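Local coordinates for protein isoprenyl transferase (Helicobacter pylori, PDB 2D2R) that catalyses the magnesium-dependent condensation of isopentenyl diphosphate with allylic diphosphates, building the undecaprenyl diphosphate chain, at residues L190-E195 with F212-L217; P184-L189 with N200-Q205; D24-W29 with L217-T222. All coordinates share one frame; numbering follows the deposited sequence.

Contact 1 (L190-E195 with F212-L217); sequences LRTGGE and FFTPIL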
loop_
_atom_site.group_PDB
_atom_site.type_symbol
_atom_site.label_atom_id
_atom_site.label_comp_id
_atom_site.label_asym_id
_atom_site.label_seq_id
_atom_site.Cartn_x
_atom_site.Cartn_y
_atom_site.Cartn_z
ATOM N N LEU A 190 -9.656 5.234 0.935
ATOM C CA LEU A 190 -10.399 5.270 2.188
ATOM C C LEU A 190 -10.796 3.909 2.637
ATOM O O LEU A 190 -11.177 3.092 1.805
ATOM C CB LEU A 190 -11.699 6.064 1.990
ATOM C CG LEU A 190 -12.766 5.972 3.065
ATOM C CD1 LEU A 190 -12.261 6.766 4.287
ATOM C CD2 LEU A 190 -14.126 6.622 2.478
ATOM N N ARG A 191 -10.698 3.652 3.936
ATOM C CA ARG A 191 -11.153 2.362 4.473
ATOM C C ARG A 191 -12.118 2.618 5.630
ATOM O O ARG A 191 -11.789 3.296 6.611
ATOM C CB ARG A 191 -9.990 1.462 4.957
ATOM C CG ARG A 191 -10.486 0.187 5.616
ATOM C CD ARG A 191 -9.456 -0.914 5.713
ATOM N NE ARG A 191 -10.051 -2.118 6.266
ATOM C CZ ARG A 191 -9.531 -3.324 6.140
ATOM N NH1 ARG A 191 -8.358 -3.455 5.485
ATOM N NH2 ARG A 191 -10.215 -4.401 6.570
ATOM N N THR A 192 -13.347 2.091 5.483
ATOM C CA THR A 192 -14.348 2.244 6.511
ATOM C C THR A 192 -14.269 1.015 7.436
ATOM O O THR A 192 -13.478 0.079 7.188
ATOM C CB THR A 192 -15.784 2.317 5.839
ATOM O OG1 THR A 192 -16.032 1.086 5.168
ATOM C CG2 THR A 192 -15.835 3.470 4.799
ATOM N N GLY A 193 -15.045 1.040 8.521
ATOM C CA GLY A 193 -15.077 -0.081 9.436
ATOM C C GLY A 193 -14.060 -0.186 10.549
ATOM O O GLY A 193 -14.044 -1.178 11.260
ATOM N N GLY A 194 -13.172 0.775 10.699
ATOM C CA GLY A 194 -12.292 0.674 11.853
ATOM C C GLY A 194 -10.881 0.102 11.730
ATOM O O GLY A 194 -10.014 0.462 12.529
ATOM N N GLU A 195 -10.657 -0.790 10.769
ATOM C CA GLU A 195 -9.342 -1.419 10.575
ATOM C C GLU A 195 -8.400 -0.497 9.855
ATOM O O GLU A 195 -8.814 0.346 9.085
ATOM C CB GLU A 195 -9.451 -2.702 9.767
ATOM C CG GLU A 195 -10.248 -3.823 10.426
ATOM C CD GLU A 195 -9.828 -4.120 11.862
ATOM O OE1 GLU A 195 -8.630 -4.090 12.200
ATOM O OE2 GLU A 195 -10.707 -4.414 12.671
ATOM N N PHE A 212 -7.035 7.507 4.318
ATOM C CA PHE A 212 -8.070 7.910 5.278
ATOM C C PHE A 212 -8.716 6.686 5.874
ATOM O O PHE A 212 -8.952 5.689 5.201
ATOM C CB PHE A 212 -9.191 8.787 4.631
ATOM C CG PHE A 212 -8.838 10.209 4.557
ATOM C CD1 PHE A 212 -8.002 10.674 3.527
ATOM C CD2 PHE A 212 -9.312 11.082 5.527
ATOM C CE1 PHE A 212 -7.632 12.031 3.445
ATOM C CE2 PHE A 212 -8.958 12.469 5.479
ATOM C CZ PHE A 212 -8.129 12.934 4.438
ATOM N N PHE A 213 -8.995 6.779 7.152
ATOM C CA PHE A 213 -9.587 5.694 7.909
ATOM C C PHE A 213 -10.764 6.225 8.758
ATOM O O PHE A 213 -10.731 7.342 9.258
ATOM C CB PHE A 213 -8.509 5.086 8.846
ATOM C CG PHE A 213 -7.338 4.536 8.101
ATOM C CD1 PHE A 213 -7.393 3.285 7.490
ATOM C CD2 PHE A 213 -6.213 5.312 7.917
ATOM C CE1 PHE A 213 -6.337 2.806 6.698
ATOM C CE2 PHE A 213 -5.171 4.856 7.132
ATOM C CZ PHE A 213 -5.238 3.606 6.529
ATOM N N THR A 214 -11.822 5.439 8.870
ATOM C CA THR A 214 -12.937 5.820 9.702
ATOM C C THR A 214 -13.590 4.579 10.255
ATOM O O THR A 214 -13.741 3.582 9.565
ATOM C CB THR A 214 -14.010 6.633 8.930
ATOM O OG1 THR A 214 -14.984 7.134 9.884
ATOM C CG2 THR A 214 -14.750 5.709 7.863
ATOM N N PRO A 215 -13.991 4.630 11.535
ATOM C CA PRO A 215 -14.662 3.566 12.281
ATOM C C PRO A 215 -16.070 3.385 11.784
ATOM O O PRO A 215 -16.673 2.309 11.948
ATOM C CB PRO A 215 -14.671 4.095 13.702
ATOM C CG PRO A 215 -14.754 5.486 13.512
ATOM C CD PRO A 215 -13.741 5.762 12.421
ATOM N N ILE A 216 -16.606 4.429 11.166
ATOM C CA ILE A 216 -17.978 4.317 10.664
ATOM C C ILE A 216 -18.086 3.045 9.832
ATOM O O ILE A 216 -17.257 2.803 8.915
ATOM C CB ILE A 216 -18.342 5.511 9.797
ATOM C CG1 ILE A 216 -18.162 6.801 10.618
ATOM C CG2 ILE A 216 -19.790 5.331 9.279
ATOM C CD1 ILE A 216 -18.232 8.064 9.797
ATOM N N LEU A 217 -19.078 2.219 10.133
ATOM C CA LEU A 217 -19.257 0.987 9.374
ATOM C C LEU A 217 -19.773 1.359 7.992
ATOM O O LEU A 217 -20.408 2.421 7.851
ATOM C CB LEU A 217 -20.239 0.059 10.071
ATOM C CG LEU A 217 -19.803 -0.405 11.452
ATOM C CD1 LEU A 217 -20.768 -1.475 11.960
ATOM C CD2 LEU A 217 -18.374 -0.982 11.400
#

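Contact 2 (P184-L189 with N200-Q205); sequences PEVDLL and NFLLWQ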
loop_
_atom_site.group_PDB
_atom_site.type_symbol
_atom_site.label_atom_id
_atom_site.label_comp_id
_atom_site.label_asym_id
_atom_site.label_seq_id
_atom_site.Cartn_x
_atom_site.Cartn_y
_atom_site.Cartn_z
ATOM N N PRO A 184 -6.550 6.865 -13.777
ATOM C CA PRO A 184 -5.503 7.661 -13.129
ATOM C C PRO A 184 -5.092 6.927 -11.839
ATOM O O PRO A 184 -5.771 6.002 -11.394
ATOM C CB PRO A 184 -6.183 8.989 -12.842
ATOM C CG PRO A 184 -7.638 8.637 -12.682
ATOM C CD PRO A 184 -7.899 7.423 -13.578
ATOM N N GLU A 185 -3.980 7.342 -11.244
ATOM C CA GLU A 185 -3.565 6.695 -10.020
ATOM C C GLU A 185 -4.545 7.088 -8.925
ATOM O O GLU A 185 -5.365 8.033 -9.059
ATOM C CB GLU A 185 -2.132 7.127 -9.610
ATOM C CG GLU A 185 -1.028 6.641 -10.562
ATOM C CD GLU A 185 -0.931 5.096 -10.673
ATOM O OE1 GLU A 185 -0.385 4.435 -9.757
ATOM O OE2 GLU A 185 -1.372 4.547 -11.702
ATOM N N VAL A 186 -4.488 6.357 -7.822
ATOM C CA VAL A 186 -5.369 6.662 -6.717
ATOM C C VAL A 186 -4.932 7.909 -5.944
ATOM O O VAL A 186 -3.749 8.007 -5.563
ATOM C CB VAL A 186 -5.438 5.483 -5.750
ATOM C CG1 VAL A 186 -6.253 5.900 -4.528
ATOM C CG2 VAL A 186 -6.043 4.295 -6.443
ATOM N N ASP A 187 -5.857 8.850 -5.702
ATOM C CA ASP A 187 -5.504 10.043 -4.940
ATOM C C ASP A 187 -5.803 9.933 -3.453
ATOM O O ASP A 187 -5.106 10.534 -2.628
ATOM C CB ASP A 187 -6.247 11.278 -5.438
ATOM C CG ASP A 187 -5.887 11.628 -6.854
ATOM O OD1 ASP A 187 -4.713 11.962 -7.108
ATOM O OD2 ASP A 187 -6.789 11.543 -7.730
ATOM N N LEU A 188 -6.852 9.193 -3.121
ATOM C CA LEU A 188 -7.274 9.069 -1.749
ATOM C C LEU A 188 -7.833 7.667 -1.621
ATOM O O LEU A 188 -8.702 7.278 -2.389
ATOM C CB LEU A 188 -8.327 10.188 -1.455
ATOM C CG LEU A 188 -9.535 10.131 -0.515
ATOM C CD1 LEU A 188 -9.300 9.301 0.713
ATOM C CD2 LEU A 188 -10.034 11.514 -0.156
ATOM N N LEU A 189 -7.269 6.878 -0.710
ATOM C CA LEU A 189 -7.715 5.495 -0.463
ATOM C C LEU A 189 -8.362 5.514 0.907
ATOM O O LEU A 189 -7.737 5.845 1.914
ATOM C CB LEU A 189 -6.513 4.515 -0.479
ATOM C CG LEU A 189 -6.876 3.094 -0.043
ATOM C CD1 LEU A 189 -7.938 2.517 -1.013
ATOM C CD2 LEU A 189 -5.663 2.221 -0.067
ATOM N N ASN A 200 -4.140 -5.874 0.662
ATOM C CA ASN A 200 -3.823 -6.328 -0.714
ATOM C C ASN A 200 -4.726 -5.683 -1.790
ATOM O O ASN A 200 -5.153 -6.325 -2.726
ATOM C CB ASN A 200 -3.974 -7.847 -0.691
ATOM C CG ASN A 200 -3.335 -8.527 -1.863
ATOM O OD1 ASN A 200 -2.374 -8.047 -2.453
ATOM N ND2 ASN A 200 -3.910 -9.674 -2.246
ATOM N N PHE A 201 -5.028 -4.417 -1.597
ATOM C CA PHE A 201 -5.870 -3.655 -2.496
ATOM C C PHE A 201 -5.153 -2.472 -3.121
ATOM O O PHE A 201 -4.709 -1.527 -2.419
ATOM C CB PHE A 201 -7.090 -3.176 -1.695
ATOM C CG PHE A 201 -8.102 -2.345 -2.479
ATOM C CD1 PHE A 201 -8.739 -2.863 -3.599
ATOM C CD2 PHE A 201 -8.459 -1.067 -2.048
ATOM C CE1 PHE A 201 -9.751 -2.103 -4.290
ATOM C CE2 PHE A 201 -9.447 -0.308 -2.716
ATOM C CZ PHE A 201 -10.096 -0.839 -3.837
ATOM N N LEU A 202 -5.047 -2.510 -4.444
ATOM C CA LEU A 202 -4.478 -1.408 -5.226
ATOM C C LEU A 202 -3.164 -0.915 -4.612
ATOM O O LEU A 202 -2.957 0.282 -4.465
ATOM C CB LEU A 202 -5.477 -0.234 -5.270
ATOM C CG LEU A 202 -6.843 -0.531 -5.948
ATOM C CD1 LEU A 202 -7.737 0.765 -5.966
ATOM C CD2 LEU A 202 -6.559 -1.009 -7.331
ATOM N N LEU A 203 -2.269 -1.839 -4.316
ATOM C CA LEU A 203 -0.981 -1.470 -3.676
ATOM C C LEU A 203 -0.150 -0.564 -4.600
ATOM O O LEU A 203 0.319 0.511 -4.222
ATOM C CB LEU A 203 -0.243 -2.738 -3.315
ATOM C CG LEU A 203 -1.000 -3.704 -2.378
ATOM C CD1 LEU A 203 -0.222 -5.044 -2.180
ATOM C CD2 LEU A 203 -1.123 -3.059 -1.039
ATOM N N TRP A 204 -0.025 -0.982 -5.844
ATOM C CA TRP A 204 0.723 -0.234 -6.828
ATOM C C TRP A 204 0.085 1.094 -7.126
ATOM O O TRP A 204 0.769 2.103 -7.122
ATOM C CB TRP A 204 0.843 -1.065 -8.102
ATOM C CG TRP A 204 1.549 -0.366 -9.249
ATOM C CD1 TRP A 204 1.035 0.640 -10.079
ATOM C CD2 TRP A 204 2.841 -0.671 -9.755
ATOM N NE1 TRP A 204 1.950 0.948 -11.052
ATOM C CE2 TRP A 204 3.057 0.152 -10.883
ATOM C CE3 TRP A 204 3.844 -1.578 -9.370
ATOM C CZ2 TRP A 204 4.239 0.097 -11.626
ATOM C CZ3 TRP A 204 4.998 -1.633 -10.097
ATOM C CH2 TRP A 204 5.194 -0.800 -11.223
ATOM N N GLN A 205 -1.229 1.100 -7.340
ATOM C CA GLN A 205 -1.923 2.319 -7.721
ATOM C C GLN A 205 -2.089 3.358 -6.636
ATOM O O GLN A 205 -2.345 4.481 -6.932
ATOM C CB GLN A 205 -3.328 1.981 -8.319
ATOM C CG GLN A 205 -3.194 0.959 -9.483
ATOM C CD GLN A 205 -3.216 -0.542 -9.097
ATOM O OE1 GLN A 205 -2.835 -0.937 -7.988
ATOM N NE2 GLN A 205 -3.623 -1.412 -10.080
HETATM O O HOH W 1 -1.121 6.774 -5.783
#

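Contact 3 (D24-W29 with L217-T222); sequences DGNGRW and LWPDFT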
loop_
_atom_site.group_PDB
_atom_site.type_symbol
_atom_site.label_atom_id
_atom_site.label_comp_id
_atom_site.label_asym_id
_atom_site.label_seq_id
_atom_site.Cartn_x
_atom_site.Cartn_y
_atom_site.Cartn_z
ATOM N N ASP A 24 -15.607 -1.677 4.412
ATOM C CA ASP A 24 -15.665 -2.658 5.464
ATOM C C ASP A 24 -16.738 -2.327 6.538
ATOM O O ASP A 24 -17.211 -1.192 6.636
ATOM C CB ASP A 24 -14.261 -2.763 6.071
ATOM C CG ASP A 24 -14.065 -4.012 6.898
ATOM O OD1 ASP A 24 -14.652 -5.066 6.527
ATOM O OD2 ASP A 24 -13.316 -3.945 7.917
ATOM N N GLY A 25 -17.119 -3.334 7.327
ATOM C CA GLY A 25 -18.117 -3.137 8.384
ATOM C C GLY A 25 -19.546 -3.647 8.143
ATOM O O GLY A 25 -20.400 -3.470 8.997
ATOM N N ASN A 26 -19.816 -4.271 7.000
ATOM C CA ASN A 26 -21.163 -4.777 6.678
ATOM C C ASN A 26 -21.737 -5.797 7.641
ATOM O O ASN A 26 -22.680 -5.529 8.394
ATOM C CB ASN A 26 -21.183 -5.428 5.297
ATOM C CG ASN A 26 -21.280 -4.431 4.182
ATOM O OD1 ASN A 26 -21.323 -4.816 3.005
ATOM N ND2 ASN A 26 -21.331 -3.146 4.523
ATOM N N GLY A 27 -21.193 -6.999 7.563
ATOM C CA GLY A 27 -21.681 -8.064 8.412
ATOM C C GLY A 27 -21.659 -7.647 9.863
ATOM O O GLY A 27 -22.523 -8.010 10.646
ATOM N N ARG A 28 -20.662 -6.859 10.218
ATOM C CA ARG A 28 -20.520 -6.412 11.581
ATOM C C ARG A 28 -21.631 -5.426 11.985
ATOM O O ARG A 28 -22.068 -5.409 13.136
ATOM C CB ARG A 28 -19.153 -5.777 11.718
ATOM C CG ARG A 28 -18.679 -5.642 13.108
ATOM C CD ARG A 28 -17.331 -5.019 13.090
ATOM N NE ARG A 28 -17.078 -4.429 14.388
ATOM C CZ ARG A 28 -16.472 -3.265 14.561
ATOM N NH1 ARG A 28 -16.052 -2.571 13.506
ATOM N NH2 ARG A 28 -16.300 -2.796 15.791
ATOM N N TRP A 29 -22.075 -4.608 11.031
ATOM C CA TRP A 29 -23.129 -3.614 11.254
ATOM C C TRP A 29 -24.442 -4.345 11.496
ATOM O O TRP A 29 -25.332 -3.863 12.194
ATOM C CB TRP A 29 -23.254 -2.717 10.022
ATOM C CG TRP A 29 -24.487 -1.889 9.970
ATOM C CD1 TRP A 29 -24.665 -0.645 10.488
ATOM C CD2 TRP A 29 -25.720 -2.238 9.324
ATOM N NE1 TRP A 29 -25.931 -0.180 10.199
ATOM C CE2 TRP A 29 -26.601 -1.141 9.486
ATOM C CE3 TRP A 29 -26.165 -3.370 8.626
ATOM C CZ2 TRP A 29 -27.908 -1.141 8.969
ATOM C CZ3 TRP A 29 -27.465 -3.371 8.113
ATOM C CH2 TRP A 29 -28.320 -2.259 8.290
ATOM N N LEU A 217 -19.078 2.219 10.133
ATOM C CA LEU A 217 -19.257 0.987 9.374
ATOM C C LEU A 217 -19.773 1.359 7.992
ATOM O O LEU A 217 -20.408 2.421 7.851
ATOM C CB LEU A 217 -20.239 0.059 10.071
ATOM C CG LEU A 217 -19.803 -0.405 11.452
ATOM C CD1 LEU A 217 -20.768 -1.475 11.960
ATOM C CD2 LEU A 217 -18.374 -0.982 11.400
ATOM N N TRP A 218 -19.551 0.510 6.984
ATOM C CA TRP A 218 -19.976 0.866 5.634
ATOM C C TRP A 218 -21.488 1.158 5.465
ATOM O O TRP A 218 -21.858 2.181 4.889
ATOM C CB TRP A 218 -19.521 -0.200 4.615
ATOM C CG TRP A 218 -19.909 0.103 3.152
ATOM C CD1 TRP A 218 -20.750 -0.630 2.377
ATOM C CD2 TRP A 218 -19.462 1.194 2.324
ATOM N NE1 TRP A 218 -20.864 -0.072 1.119
ATOM C CE2 TRP A 218 -20.082 1.044 1.060
ATOM C CE3 TRP A 218 -18.593 2.280 2.528
ATOM C CZ2 TRP A 218 -19.865 1.931 -0.001
ATOM C CZ3 TRP A 218 -18.373 3.170 1.464
ATOM C CH2 TRP A 218 -19.008 2.986 0.219
ATOM N N PRO A 219 -22.366 0.266 5.960
ATOM C CA PRO A 219 -23.814 0.520 5.817
ATOM C C PRO A 219 -24.287 1.820 6.467
ATOM O O PRO A 219 -25.400 2.258 6.206
ATOM C CB PRO A 219 -24.451 -0.707 6.455
ATOM C CG PRO A 219 -23.459 -1.796 6.159
ATOM C CD PRO A 219 -22.125 -1.085 6.488
ATOM N N ASP A 220 -23.463 2.423 7.319
ATOM C CA ASP A 220 -23.818 3.685 7.982
ATOM C C ASP A 220 -23.156 4.893 7.322
ATOM O O ASP A 220 -23.391 6.037 7.723
ATOM C CB ASP A 220 -23.385 3.670 9.454
ATOM C CG ASP A 220 -24.171 2.690 10.281
ATOM O OD1 ASP A 220 -25.365 2.491 9.956
ATOM O OD2 ASP A 220 -23.621 2.123 11.255
ATOM N N PHE A 221 -22.329 4.628 6.311
ATOM C CA PHE A 221 -21.556 5.655 5.616
ATOM C C PHE A 221 -22.396 6.492 4.681
ATOM O O PHE A 221 -23.073 5.957 3.831
ATOM C CB PHE A 221 -20.413 4.995 4.824
ATOM C CG PHE A 221 -19.313 5.949 4.441
ATOM C CD1 PHE A 221 -18.540 6.544 5.413
ATOM C CD2 PHE A 221 -19.083 6.267 3.114
ATOM C CE1 PHE A 221 -17.541 7.458 5.086
ATOM C CE2 PHE A 221 -18.096 7.179 2.767
ATOM C CZ PHE A 221 -17.313 7.785 3.784
ATOM N N THR A 222 -22.328 7.809 4.807
ATOM C CA THR A 222 -23.160 8.633 3.949
ATOM C C THR A 222 -22.396 9.565 3.083
ATOM O O THR A 222 -21.197 9.779 3.274
ATOM C CB THR A 222 -24.090 9.510 4.755
ATOM O OG1 THR A 222 -23.326 10.556 5.344
ATOM C CG2 THR A 222 -24.723 8.747 5.837
#

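Contact 1 (L190-E195 with F212-L217)
Leu190 and Phe212 face each other across two neighbouring parallel strands, their side chains on the same face of the sheet and set at a slant to one another. The leucine reaches over with its CD1 methyl, which rests 3.7 Å from CB of Phe212, while the phenylalanine ring turns off to helix 223-236, where Arg236 meets it as a cation-pi partner. One residue further on, Arg191 and Phe213 occupy the other face. Here the touch is at the root of the arginine, CB of Arg191 lying 4.1 Å from CD1 of Phe213. CG is anti to the backbone N (chi1 175°) and the chain stays extended to NE, which carries the guanidinium off to Arg197 O and Ser199 OG. CB of Glu195 lies over one guanidinium face, toward its rim; the Glu195 carboxylate is salt-bridged to Arg197. Thr192 and Thr214 then run alongside each other in the same direction, with their CG2 methyls 3.9 Å apart. The backbones knit first as strands, Arg191 N bonding to Phe212 O (3.0 Å) and Thr214 N to Arg191 O. Beyond the strands the loops take over, Gly193 N bonding to Ile216 O (2.9 Å) and Gly194 N to Thr214 O. Both loop donors stand above the acceptor's carbonyl plane. Gly193 and Gly194 suit this turn because their positive phi values (86° and 98°) would press a beta carbon against the preceding carbonyl oxygen. Main-chain bonds thus hold the strand end bearing Arg191, leaving its guanidinium to neighbouring loops, consistent with the substrate-binding role inferred for it from relatives.

Contact 2 (P184-L189 with N200-Q205)
Phe201 meets Leu189 at the edge of its ring, near the ring plane: the CD1 methyl of Leu189 sits 3.6 Å from CE2 of Phe201. With CG anti to the backbone N (chi1 180°), the ring points this edge at the leucine; separately, it stacks with Tyr66. Leu202 follows with CG 3.6 Å above the centre of the Phe201 ring plane, and its CD1 touches CG2 of Val186 at 3.9 Å, the two side chains roughly perpendicular. These branched aliphatic residues fill the buried join between strand 188-191 of the central parallel sheet and the loop that follows it, a connection to edge strand 210-213 that contains no regular helix. Trp204 turns its indole toward the subunit interface, where Lys146 of the second subunit makes a cation-pi contact with it and also a salt bridge to Glu185 OE1. The same OE1 also comes 3.3 Å from CA of Gln205. Gln205 then closes the contact through its backbone: its carbonyl oxygen takes the hydrogen bond of Val186 N (3.0 Å, 157° at the hydrogen), with the donor tilted from the carbonyl plane. A water is hydrogen-bonded to this oxygen as well, at 2.8 Å from Gln205 O, and to Val186 O at 2.9 Å, although other acceptors compete for its protons. The buried amide of Gln205 turns off from the contact, and its NE2 is satisfied by Thr180 OG1 and Glu148 OE1.

Contact 3 (D24-W29 with L217-T222)
Trp29 turns its indole onto Pro219 by placing CG anti to the backbone N (chi1 166°), and Leu217, with CG anti to the carbonyl carbon, brings CD1 against the base of the same side chain, 3.4 Å from CB of Trp29. Pro219 CB lies over the face of the indole, 3.6 Å from the centroid of the five-membered ring, a CH-pi contact to which the compact proline ring is well suited. Trp29 NE1 gives a hydrogen bond to Asp220 OD1 (2.7 Å), weak because the N-H...O angle is only 122°; the carboxylate plane is steeply turned (72°) to the ring. The contact sets the first turn of helix 26-31, with Gly25 as N-cap, against the 3-10 turn 218-220 that leads toward helix 223-236. By similarity, Asp24 is catalytic and binds magnesium, and residues 25-29 bind substrate. Gly25 fits the tight approach: a beta carbon there would point at Leu217 and run into its CD2 and Trp218 N, and would also press on the preceding carbonyl oxygen. Next to it, Asp24 O accepts from Trp218 N at 2.9 Å and also from Thr192 OG1, two bonds gripping the carbonyl just before the cap. Asn26 brings ND2 to the edge of the Trp218 ring, in its plane and 3.4 Å from CD1. The ring nitrogen of Trp218 is held by Gly44 O in helix 37-56.

In the fold
Contacts 1 and 2 both use strand 188-191, and Phe212 N probably bonds to Leu189 O at 3.0 Å, so the two continue one another along the sheet, with centres about 16 Å apart. Contact 1 meets contact 3 at Leu217, which they share; their centres are about 9 Å apart. Across this junction Arg191 NH2 and Asp24 OD2 form a long, weak ion pair of 3.4 Å, joining the probable catalytic residue Asp24 to the probable substrate-binding residue Arg191. Contact 2 stands off from contact 3 by about 9 Å between nearest atoms. It meets the second subunit through Glu185, Asn200, Leu203 and Trp204, and Phe213 of contact 1 packs on Phe213 of that subunit, whereas no other chain touches contact 3.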